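Local coordinates for diguanylate cyclase (Marinobacter aquaeolei VT8, PDB 3IGN), which probably makes the second messenger 3',3'-c-di-GMP from two molecules of GTP through its GGDEF domain, which is seen here with c-di-GMP bound, at residues A[28-33]-A[135-140]; A[42-47]-A[146-151]. One frame throughout, in Å; residues are numbered along the deposited sequence.

Interaction 1 (A[28-33]-A[135-140]); sequences AEYERF and AQLTET
The helical segment 28-33 and 135-140 come nearest at Y30 and L137, whose CA atoms are 7.8 Å apart; the second segment leaves its strand after Q136 and runs on as loop. No hydrogen bond joins the two, and the contact rests on L137, which reaches between two aromatic rings one helical turn apart. Its CG is anti to the backbone N (chi1 -177°), and of the two methyls beyond it CD2 serves both rings while CD1 faces Y30. CD2 lies close against the root of the F33 ring, 3.3 Å from CG of F33. L137 CG itself stands over one face of that ring in a CH-pi contact, 3.8 Å from the centroid and displaced toward the rim. On the Y30 side, where the two side chains cross at about a right angle, CD2 of L137 comes within 3.8 Å of CD1 of Y30. The far end of the F33 ring reaches the loop backbone, with CE2 of F33 3.4 Å from O of T138. An ST turn shapes this loop: N of T140 donates to OG1 of T138 at 3.1 Å. The Y30 hydroxyl is hydrogen-bonded to O of P141, and R34 to O of E139, so helix 19-36 also grips the loop leading into helix 144-160. L137 also touches W147 of that helix and pairs through its backbone with T40 of strand 40-47.

Interaction 2 (A[42-47]-A[146-151]); sequences LVMFDI and QWMQKA
L42 and M44 pack against W147, M148 and A151 in a buried helix-on-sheet contact, in which helix 144-160 lies across central strand 40-47 of the GGDEF domain. The axes of the two segments approach to 8.0 Å, with a signed crossing angle of -52°. L42 and M44, two residues apart on the strand, both point their CB atoms toward the helix. CB of L42 sits over one face of the W147 indole, 3.6 Å from CE2. CD2 of L42 also lies over that face, above the five-membered ring, and reaches CG of M148 at 3.6 Å. Further along, CG of M44 presses on CB of A151 at 3.2 Å, tighter than usual for two carbons. Both M44 and M148 are selenomethionines; the SE of M44, whose side chain crosses that of M148 at about a right angle, comes within 4.1 Å of CE of M148. NE1 of W147 is hydrogen-bonded to O of A135. An alanine in place of W147 would probably open a gap beside L42 and leave the A135 carbonyl without this donor. W22 of helix 19-36 touches both L42 and M44, while V26 meets L42 and W147, so helices 19-36 and 144-160 both pack on these strand residues.

From the N terminus, the chain passes through 28-33 on helix 19-36 and soon enters strand 40-47, which carries 42-47. Interaction 1 closes a loop of about a hundred residues when the chain reaches 135-140 at the end of strand 130-136; interaction 2 closes one of similar length at 146-151, on the helix that follows. Because the segments alternate, the two loops cross. Their centres lie 13 Å apart, and they meet directly: N of A135 probably donates a hydrogen bond to O of L42, 2.9 Å away, across neighbouring strands, and CB of A135 packs against N of A151. Together they tie helix 19-36 to the loop that leaves strand 130-136, and helix 144-160 to the neighbouring strand 40-47.

Interaction 1 (A[28-33]-A[135-140])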
ATOM      1  N   ALA A  28      -7.889 -12.642  -8.061  1.00 19.03           N
ATOM      2  CA  ALA A  28      -8.262 -12.629  -9.476  1.00 20.25           C
ATOM      3  C   ALA A  28      -7.038 -12.357 -10.344  1.00 21.15           C
ATOM      4  O   ALA A  28      -6.850 -12.998 -11.387  1.00 20.94           O
ATOM      5  CB  ALA A  28      -9.333 -11.580  -9.732  1.00 20.64           C
ATOM      6  N   GLU A  29      -6.200 -11.412  -9.921  1.00 19.35           N
ATOM      7  CA  GLU A  29      -5.000 -11.103 -10.696  1.00 18.96           C
ATOM      8  C   GLU A  29      -4.021 -12.281 -10.669  1.00 19.43           C
ATOM      9  O   GLU A  29      -3.354 -12.567 -11.666  1.00 19.25           O
ATOM     10  CB  GLU A  29      -4.329  -9.838 -10.167  1.00 18.20           C
ATOM     11  CG  GLU A  29      -3.177  -9.310 -11.044  1.00 19.67           C
ATOM     12  CD  GLU A  29      -3.627  -8.845 -12.428  1.00 20.06           C
ATOM     13  OE1 GLU A  29      -4.746  -8.310 -12.564  1.00 23.89           O
ATOM     14  OE2 GLU A  29      -2.848  -8.981 -13.388  1.00 22.86           O
ATOM     15  N   TYR A  30      -3.946 -12.965  -9.529  1.00 19.99           N
ATOM     16  CA  TYR A  30      -3.074 -14.131  -9.380  1.00 19.28           C
ATOM     17  C   TYR A  30      -3.470 -15.220 -10.381  1.00 17.96           C
ATOM     18  O   TYR A  30      -2.613 -15.790 -11.060  1.00 17.90           O
ATOM     19  CB  TYR A  30      -3.170 -14.693  -7.948  1.00 19.78           C
ATOM     20  CG  TYR A  30      -2.426 -15.991  -7.749  1.00 18.21           C
ATOM     21  CD1 TYR A  30      -1.046 -16.001  -7.530  1.00 18.75           C
ATOM     22  CD2 TYR A  30      -3.088 -17.212  -7.827  1.00 18.76           C
ATOM     23  CE1 TYR A  30      -0.343 -17.196  -7.401  1.00 19.54           C
ATOM     24  CE2 TYR A  30      -2.394 -18.418  -7.703  1.00 20.58           C
ATOM     25  CZ  TYR A  30      -1.021 -18.398  -7.495  1.00 20.50           C
ATOM     26  OH  TYR A  30      -0.319 -19.578  -7.430  1.00 21.57           O
ATOM     27  N   GLU A  31      -4.763 -15.514 -10.477  1.00 19.69           N
ATOM     28  CA  GLU A  31      -5.226 -16.541 -11.416  1.00 21.59           C
ATOM     29  C   GLU A  31      -5.037 -16.111 -12.868  1.00 21.66           C
ATOM     30  O   GLU A  31      -4.805 -16.953 -13.742  1.00 23.71           O
ATOM     31  CB  GLU A  31      -6.697 -16.895 -11.160  1.00 22.48           C
ATOM     32  CG  GLU A  31      -6.928 -17.723  -9.906  1.00 25.86           C
ATOM     33  CD  GLU A  31      -6.207 -19.070  -9.939  1.00 29.46           C
ATOM     34  OE1 GLU A  31      -5.922 -19.586 -11.049  1.00 30.80           O
ATOM     35  OE2 GLU A  31      -5.938 -19.622  -8.856  1.00 29.19           O
ATOM     36  N   ARG A  32      -5.127 -14.810 -13.132  1.00 16.65           N
ATOM     37  CA  ARG A  32      -4.926 -14.296 -14.482  1.00 18.86           C
ATOM     38  C   ARG A  32      -3.468 -14.552 -14.851  1.00 19.32           C
ATOM     39  O   ARG A  32      -3.165 -14.976 -15.966  1.00 20.82           O
ATOM     40  CB  ARG A  32      -5.230 -12.799 -14.547  1.00 17.87           C
ATOM     41  CG  ARG A  32      -5.186 -12.203 -15.959  1.00 17.61           C
ATOM     42  CD  ARG A  32      -5.729 -10.768 -15.962  1.00 18.19           C
ATOM     43  NE  ARG A  32      -5.564 -10.106 -17.257  1.00 20.00           N
ATOM     44  CZ  ARG A  32      -6.444  -9.257 -17.775  1.00 19.85           C
ATOM     45  NH1 ARG A  32      -7.555  -8.967 -17.104  1.00 21.34           N
ATOM     46  NH2 ARG A  32      -6.240  -8.724 -18.973  1.00 17.83           N
ATOM     47  N   PHE A  33      -2.573 -14.314 -13.893  1.00 17.93           N
ATOM     48  CA  PHE A  33      -1.145 -14.558 -14.100  1.00 19.06           C
ATOM     49  C   PHE A  33      -0.863 -16.051 -14.327  1.00 20.22           C
ATOM     50  O   PHE A  33      -0.098 -16.415 -15.223  1.00 19.94           O
ATOM     51  CB  PHE A  33      -0.330 -14.097 -12.882  1.00 18.37           C
ATOM     52  CG  PHE A  33       1.104 -14.589 -12.897  1.00 18.24           C
ATOM     53  CD1 PHE A  33       2.097 -13.872 -13.571  1.00 20.34           C
ATOM     54  CD2 PHE A  33       1.443 -15.798 -12.287  1.00 20.10           C
ATOM     55  CE1 PHE A  33       3.408 -14.353 -13.639  1.00 22.65           C
ATOM     56  CE2 PHE A  33       2.750 -16.293 -12.350  1.00 21.11           C
ATOM     57  CZ  PHE A  33       3.732 -15.570 -13.026  1.00 21.78           C
ATOM     58  N   ALA A 135       6.466  -6.903  -4.520  1.00 22.89           N
ATOM     59  CA  ALA A 135       6.711  -8.276  -4.898  1.00 21.98           C
ATOM     60  C   ALA A 135       6.094  -8.533  -6.262  1.00 21.94           C
ATOM     61  O   ALA A 135       4.868  -8.514  -6.418  1.00 19.62           O
ATOM     62  CB  ALA A 135       6.128  -9.250  -3.866  1.00 24.36           C
ATOM     63  N   GLN A 136       6.942  -8.734  -7.262  1.00 21.93           N
ATOM     64  CA  GLN A 136       6.424  -9.058  -8.583  1.00 21.41           C
ATOM     65  C   GLN A 136       6.080 -10.537  -8.491  1.00 21.62           C
ATOM     66  O   GLN A 136       6.798 -11.315  -7.862  1.00 21.06           O
ATOM     67  CB  GLN A 136       7.469  -8.824  -9.681  1.00 20.96           C
ATOM     68  CG  GLN A 136       7.017  -9.392 -11.041  1.00 21.31           C
ATOM     69  CD  GLN A 136       7.888  -8.938 -12.200  1.00 25.03           C
ATOM     70  OE1 GLN A 136       8.854  -8.207 -12.009  1.00 27.80           O
ATOM     71  NE2 GLN A 136       7.542  -9.376 -13.417  1.00 22.21           N
ATOM     72  N   LEU A 137       4.972 -10.930  -9.100  1.00 19.89           N
ATOM     73  CA  LEU A 137       4.553 -12.317  -9.068  1.00 19.71           C
ATOM     74  C   LEU A 137       5.377 -13.209  -9.988  1.00 20.45           C
ATOM     75  O   LEU A 137       5.582 -12.889 -11.156  1.00 21.21           O
ATOM     76  CB  LEU A 137       3.071 -12.406  -9.443  1.00 20.20           C
ATOM     77  CG  LEU A 137       2.375 -13.771  -9.412  1.00 20.62           C
ATOM     78  CD1 LEU A 137       2.527 -14.431  -8.051  1.00 20.77           C
ATOM     79  CD2 LEU A 137       0.894 -13.576  -9.753  1.00 18.74           C
ATOM     80  N   THR A 138       5.864 -14.317  -9.438  1.00 21.15           N
ATOM     81  CA  THR A 138       6.639 -15.300 -10.194  1.00 22.34           C
ATOM     82  C   THR A 138       5.812 -16.583 -10.161  1.00 22.20           C
ATOM     83  O   THR A 138       4.713 -16.601  -9.615  1.00 23.36           O
ATOM     84  CB  THR A 138       8.000 -15.590  -9.531  1.00 24.61           C
ATOM     85  OG1 THR A 138       7.799 -16.389  -8.357  1.00 23.45           O
ATOM     86  CG2 THR A 138       8.687 -14.299  -9.142  1.00 25.29           C
ATOM     87  N   GLU A 139       6.325 -17.660 -10.745  1.00 23.42           N
ATOM     88  CA  GLU A 139       5.595 -18.921 -10.737  1.00 26.77           C
ATOM     89  C   GLU A 139       5.668 -19.632  -9.386  1.00 26.90           C
ATOM     90  O   GLU A 139       4.950 -20.599  -9.157  1.00 26.98           O
ATOM     91  CB  GLU A 139       6.148 -19.869 -11.810  1.00 31.50           C
ATOM     92  CG  GLU A 139       5.804 -19.492 -13.241  1.00 37.13           C
ATOM     93  CD  GLU A 139       6.274 -20.540 -14.235  1.00 44.26           C
ATOM     94  OE1 GLU A 139       6.511 -21.690 -13.803  1.00 47.31           O
ATOM     95  OE2 GLU A 139       6.390 -20.226 -15.440  1.00 47.65           O
ATOM     96  N   THR A 140       6.515 -19.153  -8.483  1.00 25.86           N
ATOM     97  CA  THR A 140       6.660 -19.836  -7.201  1.00 26.55           C
ATOM     98  C   THR A 140       5.457 -19.832  -6.253  1.00 25.24           C
ATOM     99  O   THR A 140       5.009 -20.897  -5.836  1.00 27.52           O
ATOM    100  CB  THR A 140       7.911 -19.338  -6.466  1.00 28.32           C
ATOM    101  OG1 THR A 140       9.036 -19.442  -7.352  1.00 29.23           O
ATOM    102  CG2 THR A 140       8.188 -20.192  -5.232  1.00 29.49           C
TER

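Interaction 2 (A[42-47]-A[146-151])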
ATOM      1  N   LEU A  42       2.676  -6.558  -6.685  1.00 20.73           N
ATOM      2  CA  LEU A  42       1.864  -6.221  -5.539  1.00 21.55           C
ATOM      3  C   LEU A  42       2.677  -5.330  -4.609  1.00 21.28           C
ATOM      4  O   LEU A  42       3.878  -5.544  -4.423  1.00 20.56           O
ATOM      5  CB  LEU A  42       1.491  -7.500  -4.804  1.00 25.80           C
ATOM      6  CG  LEU A  42       0.411  -7.409  -3.731  1.00 28.42           C
ATOM      7  CD1 LEU A  42      -0.931  -7.180  -4.410  1.00 30.43           C
ATOM      8  CD2 LEU A  42       0.389  -8.698  -2.921  1.00 29.07           C
ATOM      9  N   VAL A  43       2.018  -4.336  -4.025  1.00 21.21           N
ATOM     10  CA  VAL A  43       2.661  -3.432  -3.086  1.00 22.13           C
ATOM     11  C   VAL A  43       1.915  -3.527  -1.761  1.00 21.71           C
ATOM     12  O   VAL A  43       0.699  -3.679  -1.735  1.00 22.17           O
ATOM     13  CB  VAL A  43       2.599  -1.967  -3.566  1.00 22.88           C
ATOM     14  CG1 VAL A  43       3.302  -1.052  -2.551  1.00 24.89           C
ATOM     15  CG2 VAL A  43       3.238  -1.838  -4.937  1.00 24.12           C
HETATM   16  N   MSE A  44       2.659  -3.479  -0.664  1.00 24.19           N
HETATM   17  CA  MSE A  44       2.070  -3.511   0.668  1.00 27.38           C
HETATM   18  C   MSE A  44       2.854  -2.437   1.395  1.00 24.68           C
HETATM   19  O   MSE A  44       4.081  -2.485   1.417  1.00 24.81           O
HETATM   20  CB  MSE A  44       2.313  -4.857   1.363  1.00 34.87           C
HETATM   21  CG  MSE A  44       1.944  -6.075   0.547  1.00 46.25           C
HETATM   22 SE   MSE A  44       0.615  -7.157   1.437  1.00 58.47          SE
HETATM   23  CE  MSE A  44      -0.832  -5.944   1.188  1.00 50.40           C
ATOM     24  N   PHE A  45       2.172  -1.439   1.943  1.00 25.67           N
ATOM     25  CA  PHE A  45       2.892  -0.398   2.657  1.00 26.42           C
ATOM     26  C   PHE A  45       2.184   0.044   3.925  1.00 27.98           C
ATOM     27  O   PHE A  45       0.967  -0.098   4.057  1.00 26.37           O
ATOM     28  CB  PHE A  45       3.219   0.788   1.726  1.00 26.01           C
ATOM     29  CG  PHE A  45       2.024   1.580   1.244  1.00 27.88           C
ATOM     30  CD1 PHE A  45       1.666   2.770   1.877  1.00 29.62           C
ATOM     31  CD2 PHE A  45       1.318   1.190   0.108  1.00 26.57           C
ATOM     32  CE1 PHE A  45       0.628   3.565   1.386  1.00 29.35           C
ATOM     33  CE2 PHE A  45       0.278   1.976  -0.394  1.00 25.47           C
ATOM     34  CZ  PHE A  45      -0.066   3.167   0.245  1.00 25.60           C
ATOM     35  N   ASP A  46       2.986   0.540   4.863  1.00 28.93           N
ATOM     36  CA  ASP A  46       2.517   0.990   6.169  1.00 31.38           C
ATOM     37  C   ASP A  46       3.005   2.399   6.451  1.00 32.88           C
ATOM     38  O   ASP A  46       4.037   2.830   5.938  1.00 34.70           O
ATOM     39  CB  ASP A  46       3.085   0.096   7.278  1.00 36.52           C
ATOM     40  CG  ASP A  46       2.439  -1.263   7.336  1.00 44.11           C
ATOM     41  OD1 ASP A  46       1.674  -1.605   6.411  1.00 46.23           O
ATOM     42  OD2 ASP A  46       2.705  -1.997   8.314  1.00 47.20           O
ATOM     43  N   ILE A  47       2.262   3.104   7.292  1.00 34.55           N
ATOM     44  CA  ILE A  47       2.643   4.446   7.694  1.00 31.99           C
ATOM     45  C   ILE A  47       3.677   4.230   8.797  1.00 30.88           C
ATOM     46  O   ILE A  47       3.440   3.460   9.719  1.00 31.23           O
ATOM     47  CB  ILE A  47       1.437   5.201   8.266  1.00 32.10           C
ATOM     48  CG1 ILE A  47       0.434   5.486   7.141  1.00 30.44           C
ATOM     49  CG2 ILE A  47       1.897   6.483   8.947  1.00 29.64           C
ATOM     50  CD1 ILE A  47      -1.005   5.574   7.615  1.00 31.31           C
ATOM     51  N   GLN A 146       0.403 -16.423  -0.705  1.00 22.90           N
ATOM     52  CA  GLN A 146       1.855 -16.583  -0.654  1.00 21.81           C
ATOM     53  C   GLN A 146       2.508 -15.421  -1.406  1.00 22.17           C
ATOM     54  O   GLN A 146       3.641 -15.042  -1.120  1.00 24.42           O
ATOM     55  CB  GLN A 146       2.258 -17.943  -1.245  1.00 20.90           C
ATOM     56  CG  GLN A 146       1.916 -19.104  -0.312  1.00 24.17           C
ATOM     57  CD  GLN A 146       2.254 -20.464  -0.896  1.00 30.72           C
ATOM     58  OE1 GLN A 146       3.032 -20.570  -1.848  1.00 30.12           O
ATOM     59  NE2 GLN A 146       1.676 -21.515  -0.320  1.00 35.14           N
ATOM     60  N   TRP A 147       1.774 -14.853  -2.361  1.00 22.19           N
ATOM     61  CA  TRP A 147       2.244 -13.704  -3.127  1.00 21.32           C
ATOM     62  C   TRP A 147       2.217 -12.499  -2.175  1.00 20.91           C
ATOM     63  O   TRP A 147       3.168 -11.718  -2.100  1.00 21.83           O
ATOM     64  CB  TRP A 147       1.307 -13.471  -4.328  1.00 21.75           C
ATOM     65  CG  TRP A 147       1.629 -12.272  -5.180  1.00 19.79           C
ATOM     66  CD1 TRP A 147       2.837 -11.639  -5.300  1.00 18.18           C
ATOM     67  CD2 TRP A 147       0.738 -11.605  -6.081  1.00 17.62           C
ATOM     68  NE1 TRP A 147       2.752 -10.620  -6.220  1.00 18.31           N
ATOM     69  CE2 TRP A 147       1.476 -10.579  -6.717  1.00 18.43           C
ATOM     70  CE3 TRP A 147      -0.617 -11.774  -6.412  1.00 19.50           C
ATOM     71  CZ2 TRP A 147       0.908  -9.721  -7.673  1.00 18.10           C
ATOM     72  CZ3 TRP A 147      -1.185 -10.911  -7.371  1.00 20.20           C
ATOM     73  CH2 TRP A 147      -0.419  -9.905  -7.982  1.00 21.01           C
HETATM   74  N   MSE A 148       1.119 -12.360  -1.444  1.00 21.33           N
HETATM   75  CA  MSE A 148       0.990 -11.267  -0.495  1.00 22.27           C
HETATM   76  C   MSE A 148       2.085 -11.373   0.569  1.00 22.64           C
HETATM   77  O   MSE A 148       2.608 -10.358   1.043  1.00 24.35           O
HETATM   78  CB  MSE A 148      -0.390 -11.309   0.162  1.00 25.35           C
HETATM   79  CG  MSE A 148      -1.518 -10.932  -0.776  1.00 28.49           C
HETATM   80 SE   MSE A 148      -3.216 -10.835   0.154  1.00 42.94          SE
HETATM   81  CE  MSE A 148      -2.677  -9.655   1.580  1.00 40.06           C
ATOM     82  N   GLN A 149       2.409 -12.604   0.941  1.00 22.88           N
ATOM     83  CA  GLN A 149       3.434 -12.853   1.942  1.00 26.00           C
ATOM     84  C   GLN A 149       4.778 -12.299   1.501  1.00 24.55           C
ATOM     85  O   GLN A 149       5.500 -11.716   2.299  1.00 23.50           O
ATOM     86  CB  GLN A 149       3.555 -14.353   2.226  1.00 29.83           C
ATOM     87  CG  GLN A 149       4.630 -14.695   3.247  1.00 34.55           C
ATOM     88  CD  GLN A 149       4.490 -16.104   3.790  1.00 43.56           C
ATOM     89  OE1 GLN A 149       3.475 -16.769   3.567  1.00 49.40           O
ATOM     90  NE2 GLN A 149       5.502 -16.564   4.519  1.00 44.83           N
ATOM     91  N   LYS A 150       5.119 -12.478   0.228  1.00 24.55           N
ATOM     92  CA  LYS A 150       6.390 -11.976  -0.288  1.00 24.15           C
ATOM     93  C   LYS A 150       6.466 -10.456  -0.232  1.00 23.82           C
ATOM     94  O   LYS A 150       7.516  -9.892   0.084  1.00 23.87           O
ATOM     95  CB  LYS A 150       6.617 -12.453  -1.727  1.00 24.22           C
ATOM     96  CG  LYS A 150       6.887 -13.941  -1.841  1.00 28.82           C
ATOM     97  CD  LYS A 150       8.099 -14.364  -1.010  1.00 33.00           C
ATOM     98  CE  LYS A 150       9.411 -14.202  -1.759  1.00 37.42           C
ATOM     99  NZ  LYS A 150      10.554 -14.687  -0.932  1.00 41.16           N
ATOM    100  N   ALA A 151       5.356  -9.791  -0.539  1.00 22.29           N
ATOM    101  CA  ALA A 151       5.324  -8.337  -0.502  1.00 22.81           C
ATOM    102  C   ALA A 151       5.425  -7.855   0.941  1.00 23.60           C
ATOM    103  O   ALA A 151       6.071  -6.844   1.232  1.00 22.03           O
ATOM    104  CB  ALA A 151       4.030  -7.819  -1.144  1.00 23.18           C
TER